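Local coordinates for protein PA1221 (PDB 4DG8) that belongs to the AMP-binding enzymes of the ANL superfamily, carries a phosphopantetheine attachment region, and is modelled with adenosine monophosphate in its pocket, at residues 191-196 / 339-343; 264-269 / 292-296. All coordinates share one frame; numbering follows the deposited sequence.

Contact 1. Residues 191-196 / 339-343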
loop_
_atom_site.group_PDB
_atom_site.type_symbol
_atom_site.label_atom_id
_atom_site.label_comp_id
_atom_site.label_asym_id
_atom_site.label_seq_id
_atom_site.Cartn_x
_atom_site.Cartn_y
_atom_site.Cartn_z
ATOM N N ARG A 191 1.085 4.553 -14.883
ATOM C CA ARG A 191 -0.066 3.811 -15.407
ATOM C C ARG A 191 -1.189 3.840 -14.375
ATOM O O ARG A 191 -2.357 3.995 -14.738
ATOM C CB ARG A 191 0.281 2.374 -15.840
ATOM C CG ARG A 191 0.276 1.296 -14.710
ATOM C CD ARG A 191 -1.169 0.855 -14.426
ATOM N NE ARG A 191 -1.314 -0.478 -13.835
ATOM C CZ ARG A 191 -1.093 -0.763 -12.550
ATOM N NH1 ARG A 191 -0.661 0.174 -11.707
ATOM N NH2 ARG A 191 -1.276 -1.999 -12.106
ATOM N N LEU A 192 -0.835 3.723 -13.095
ATOM C CA LEU A 192 -1.845 3.811 -12.046
ATOM C C LEU A 192 -2.580 5.157 -12.073
ATOM O O LEU A 192 -3.814 5.211 -11.927
ATOM C CB LEU A 192 -1.213 3.602 -10.645
ATOM C CG LEU A 192 -2.165 3.832 -9.448
ATOM C CD1 LEU A 192 -3.291 2.790 -9.455
ATOM C CD2 LEU A 192 -1.430 3.843 -8.108
ATOM N N CYS A 193 -1.818 6.245 -12.212
ATOM C CA CYS A 193 -2.384 7.581 -11.971
ATOM C C CYS A 193 -2.976 8.349 -13.157
ATOM O O CYS A 193 -3.706 9.318 -12.953
ATOM C CB CYS A 193 -1.351 8.468 -11.263
ATOM S SG CYS A 193 -0.710 7.762 -9.722
ATOM N N LEU A 194 -2.694 7.913 -14.380
ATOM C CA LEU A 194 -3.059 8.686 -15.565
ATOM C C LEU A 194 -4.133 8.003 -16.424
ATOM O O LEU A 194 -4.093 6.788 -16.636
ATOM C CB LEU A 194 -1.819 8.962 -16.440
ATOM C CG LEU A 194 -0.573 9.675 -15.891
ATOM C CD1 LEU A 194 0.344 10.046 -17.068
ATOM C CD2 LEU A 194 -0.915 10.919 -15.070
ATOM N N GLY A 195 -5.074 8.793 -16.938
ATOM C CA GLY A 195 -6.076 8.296 -17.864
ATOM C C GLY A 195 -7.086 7.331 -17.255
ATOM O O GLY A 195 -7.674 6.494 -17.949
ATOM N N GLN A 196 -7.320 7.439 -15.957
ATOM C CA GLN A 196 -8.228 6.481 -15.330
ATOM C C GLN A 196 -9.626 7.068 -15.105
ATOM O O GLN A 196 -9.790 8.135 -14.494
ATOM C CB GLN A 196 -7.630 5.949 -14.019
ATOM C CG GLN A 196 -6.237 5.364 -14.181
ATOM C CD GLN A 196 -6.236 3.925 -14.688
ATOM O OE1 GLN A 196 -7.288 3.349 -15.027
ATOM N NE2 GLN A 196 -5.041 3.333 -14.739
ATOM N N ILE A 339 -7.851 -1.891 -14.490
ATOM C CA ILE A 339 -7.599 -0.477 -14.671
ATOM C C ILE A 339 -6.748 -0.325 -15.919
ATOM O O ILE A 339 -6.109 -1.283 -16.377
ATOM C CB ILE A 339 -6.898 0.155 -13.452
ATOM C CG1 ILE A 339 -5.455 -0.321 -13.347
ATOM C CG2 ILE A 339 -7.659 -0.188 -12.148
ATOM C CD1 ILE A 339 -4.625 0.529 -12.382
ATOM N N ALA A 340 -6.752 0.872 -16.493
ATOM C CA ALA A 340 -5.918 1.136 -17.666
ATOM C C ALA A 340 -4.444 0.742 -17.418
ATOM O O ALA A 340 -3.902 0.966 -16.335
ATOM C CB ALA A 340 -6.035 2.613 -18.089
ATOM N N GLY A 341 -3.808 0.141 -18.423
ATOM C CA GLY A 341 -2.411 -0.266 -18.313
ATOM C C GLY A 341 -2.284 -1.672 -17.748
ATOM O O GLY A 341 -1.211 -2.281 -17.744
ATOM N N THR A 342 -3.406 -2.205 -17.291
ATOM C CA THR A 342 -3.432 -3.554 -16.755
ATOM C C THR A 342 -4.393 -4.434 -17.546
ATOM O O THR A 342 -5.330 -3.936 -18.176
ATOM C CB THR A 342 -3.824 -3.510 -15.278
ATOM O OG1 THR A 342 -2.750 -2.906 -14.548
ATOM C CG2 THR A 342 -4.103 -4.911 -14.729
ATOM N N ALA A 343 -4.137 -5.736 -17.544
ATOM C CA ALA A 343 -5.121 -6.697 -18.031
ATOM C C ALA A 343 -5.237 -7.848 -17.034
ATOM O O ALA A 343 -4.310 -8.100 -16.274
ATOM C CB ALA A 343 -4.719 -7.224 -19.411
#
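Arg191 reaches over from the end of helix 186-193 and grips the hydroxyl of Thr342 side-on: Arg191 NE lies 2.9 Å and NH2 3.0 Å from Thr342 OG1, which sits in the guanidinium plane. NH2 also bonds the carbonyl of Asn314 and NH1 that of Thr315, so the several N-H groups of arginine suit this buried place. Over one face of the Arg191 guanidinium lies Ile339 CD1, 3.7 Å above the plane, and Leu192 CD1 meets the same methyl at 3.9 Å. Gln196 belongs to this close-packed part too, its chain bent at chi2 (-82°), which brings the amide against Ala340. Gln196 OE1 accepts from Ala340 N through an in-plane lone pair at 2.9 Å; Gln196 NE2 donates to Ala340 O (3.1 Å) and to Arg191 O (2.8 Å). On the loose side, exposed Gly195, whose positive phi favours glycine, brings its O only within 4.2 Å of Ala340 CB. At Gly341 a CB would collide with that of Arg191 and jam against the carbonyl O of Ala340. This glycine is third in a type II beta turn, Ile339 to Thr342, linking strand 337-338 of the mixed sheet to strand 342-347 of the antiparallel one.

Contact 2. Residues 264-269 / 292-296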
loop_
_atom_site.group_PDB
_atom_site.type_symbol
_atom_site.label_atom_id
_atom_site.label_comp_id
_atom_site.label_asym_id
_atom_site.label_seq_id
_atom_site.Cartn_x
_atom_site.Cartn_y
_atom_site.Cartn_z
ATOM N N PHE A 264 -13.011 2.872 6.570
ATOM C CA PHE A 264 -14.271 3.262 5.954
ATOM C C PHE A 264 -15.439 2.822 6.846
ATOM O O PHE A 264 -16.262 3.629 7.241
ATOM C CB PHE A 264 -14.363 2.650 4.548
ATOM C CG PHE A 264 -15.682 2.861 3.859
ATOM C CD1 PHE A 264 -15.928 4.012 3.120
ATOM C CD2 PHE A 264 -16.675 1.894 3.931
ATOM C CE1 PHE A 264 -17.140 4.195 2.470
ATOM C CE2 PHE A 264 -17.887 2.072 3.292
ATOM C CZ PHE A 264 -18.120 3.222 2.555
ATOM N N ASN A 265 -15.486 1.545 7.195
ATOM C CA ASN A 265 -16.596 1.009 7.983
ATOM C C ASN A 265 -16.759 1.742 9.322
ATOM O O ASN A 265 -17.872 2.085 9.722
ATOM C CB ASN A 265 -16.383 -0.486 8.235
ATOM C CG ASN A 265 -16.441 -1.288 6.966
ATOM O OD1 ASN A 265 -16.881 -0.782 5.935
ATOM N ND2 ASN A 265 -16.014 -2.552 7.028
ATOM N N THR A 266 -15.642 1.967 10.011
ATOM C CA THR A 266 -15.657 2.684 11.279
ATOM C C THR A 266 -16.174 4.115 11.147
ATOM O O THR A 266 -17.032 4.550 11.925
ATOM C CB THR A 266 -14.253 2.718 11.899
ATOM O OG1 THR A 266 -13.758 1.384 11.954
ATOM C CG2 THR A 266 -14.296 3.283 13.309
ATOM N N LEU A 267 -15.644 4.841 10.174
ATOM C CA LEU A 267 -16.051 6.226 9.968
ATOM C C LEU A 267 -17.534 6.248 9.657
ATOM O O LEU A 267 -18.269 7.101 10.150
ATOM C CB LEU A 267 -15.248 6.872 8.835
ATOM C CG LEU A 267 -13.744 7.033 9.061
ATOM C CD1 LEU A 267 -13.093 7.631 7.818
ATOM C CD2 LEU A 267 -13.456 7.887 10.273
ATOM N N VAL A 268 -17.987 5.272 8.875
ATOM C CA VAL A 268 -19.389 5.223 8.497
ATOM C C VAL A 268 -20.312 4.890 9.662
ATOM O O VAL A 268 -21.383 5.478 9.764
ATOM C CB VAL A 268 -19.621 4.279 7.301
ATOM C CG1 VAL A 268 -21.108 3.992 7.119
ATOM C CG2 VAL A 268 -19.048 4.909 6.046
ATOM N N ASP A 269 -19.884 3.962 10.531
ATOM C CA ASP A 269 -20.585 3.594 11.779
ATOM C C ASP A 269 -20.732 4.790 12.711
ATOM O O ASP A 269 -21.799 5.033 13.284
ATOM C CB ASP A 269 -19.767 2.567 12.593
ATOM C CG ASP A 269 -19.874 1.131 12.072
ATOM O OD1 ASP A 269 -20.816 0.816 11.320
ATOM O OD2 ASP A 269 -19.003 0.308 12.451
ATOM N N HIS A 292 -22.206 -1.331 5.070
ATOM C CA HIS A 292 -21.558 -0.034 5.289
ATOM C C HIS A 292 -21.528 0.812 3.991
ATOM O O HIS A 292 -21.722 2.024 4.034
ATOM C CB HIS A 292 -20.139 -0.220 5.861
ATOM C CG HIS A 292 -20.117 -0.722 7.273
ATOM N ND1 HIS A 292 -20.185 -2.064 7.595
ATOM C CD2 HIS A 292 -20.046 -0.058 8.450
ATOM C CE1 HIS A 292 -20.159 -2.200 8.909
ATOM N NE2 HIS A 292 -20.078 -0.997 9.450
ATOM N N VAL A 293 -21.300 0.167 2.845
ATOM C CA VAL A 293 -21.336 0.867 1.559
ATOM C C VAL A 293 -22.733 1.422 1.318
ATOM O O VAL A 293 -22.881 2.551 0.843
ATOM C CB VAL A 293 -20.909 -0.040 0.370
ATOM C CG1 VAL A 293 -21.184 0.652 -0.975
ATOM C CG2 VAL A 293 -19.447 -0.422 0.491
ATOM N N ARG A 294 -23.747 0.625 1.652
ATOM C CA ARG A 294 -25.146 1.031 1.594
ATOM C C ARG A 294 -25.363 2.254 2.485
ATOM O O ARG A 294 -25.946 3.256 2.055
ATOM C CB ARG A 294 -26.082 -0.109 2.062
ATOM C CG ARG A 294 -26.565 -1.067 0.957
ATOM C CD ARG A 294 -27.505 -2.168 1.505
ATOM N NE ARG A 294 -28.870 -1.688 1.751
ATOM C CZ ARG A 294 -29.839 -1.714 0.838
ATOM N NH1 ARG A 294 -29.582 -2.198 -0.370
ATOM N NH2 ARG A 294 -31.057 -1.257 1.119
ATOM N N ARG A 295 -24.911 2.179 3.736
ATOM C CA ARG A 295 -25.147 3.314 4.630
ATOM C C ARG A 295 -24.488 4.611 4.080
ATOM O O ARG A 295 -25.098 5.707 4.066
ATOM C CB ARG A 295 -24.672 2.985 6.047
ATOM C CG ARG A 295 -25.174 3.967 7.080
ATOM C CD ARG A 295 -24.749 3.621 8.513
ATOM N NE ARG A 295 -25.223 4.666 9.418
ATOM C CZ ARG A 295 -24.678 4.942 10.593
ATOM N NH1 ARG A 295 -23.657 4.227 11.035
ATOM N NH2 ARG A 295 -25.162 5.926 11.332
ATOM N N ALA A 296 -23.257 4.463 3.588
ATOM C CA ALA A 296 -22.534 5.597 3.024
ATOM C C ALA A 296 -23.257 6.187 1.809
ATOM O O ALA A 296 -23.576 7.380 1.795
ATOM C CB ALA A 296 -21.070 5.234 2.680
#
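Arg295 NH1 donates to the backbone O of Asp269 at 3.0 Å, a fairly straight bond (158°) that lies in the guanidinium plane but comes from above the carbonyl plane rather than on a lone pair. Asp269 is one residue short of the end of helix 261-270, where carbonyls run out of helical N-H donors, and a long side chain can supply one. Its chain, extended from CG to NE, carries Arg295 along Val268, the two side chains passing in opposite directions, and its aliphatic part touches Val268 CG1. Both Arg295 and Asp269 lie on the solvent side and also touch a crystal neighbour, which may influence their ends.

Beside these exposed polar groups, His292 fits as a knob into a hole formed by Phe264, Asn265, Val268 and Asp269. The flat imidazole offers a face to Asn265 and an edge to Asp269 and Val268. Asn265 CB lies 3.8 Å from the centroid of the His292 ring in a CH-pi contact, with the amide stacked at 25° to the ring. At the edge, His292 NE2 makes a weak, bent bond to Asp269 OD1 (2.7 Å), which supplements a firmer one from ND1 to Ser289 OG.

Deeper in, the contact is apolar. Phe264 CZ meets Ala296 CB at 3.6 Å, Phe264 CE2 touches Val293 CG2, and Val268 CG2 reaches Ala296 CB at 3.9 Å; the small alanine admits both neighbours. Phe264 also rests on Leu281 and Thr283 of strand 280-284. The axes of segments 264-269 and 292-296 pass 9.6 Å apart at 49°; their parent helices belong to two consecutive beta-alpha-beta crossovers, which link parallel strands 256-260, 280-284 and 304-309 in this alpha/beta fold.

Overall arrangement
Contact 2 is nested in the chain loop that contact 1 closes, and all four segments belong to the AMP-binding enzyme region of the chain. The two do not touch: their centres are 27 Å apart and their nearest atoms about 17 Å. The five-stranded mixed sheet relates them, since the helices of contact 2 connect its parallel strands at one end of the strand order, and the turn of contact 1 follows its outermost strand, 337-338, at the other. Both stand somewhat back from the bound adenosine monophosphate, with the side chain of Leu192 about 11 Å and that of Val293 about 10 Å from it. At those distances neither side chain touches the ligand; each contact joins parts of the fold near it.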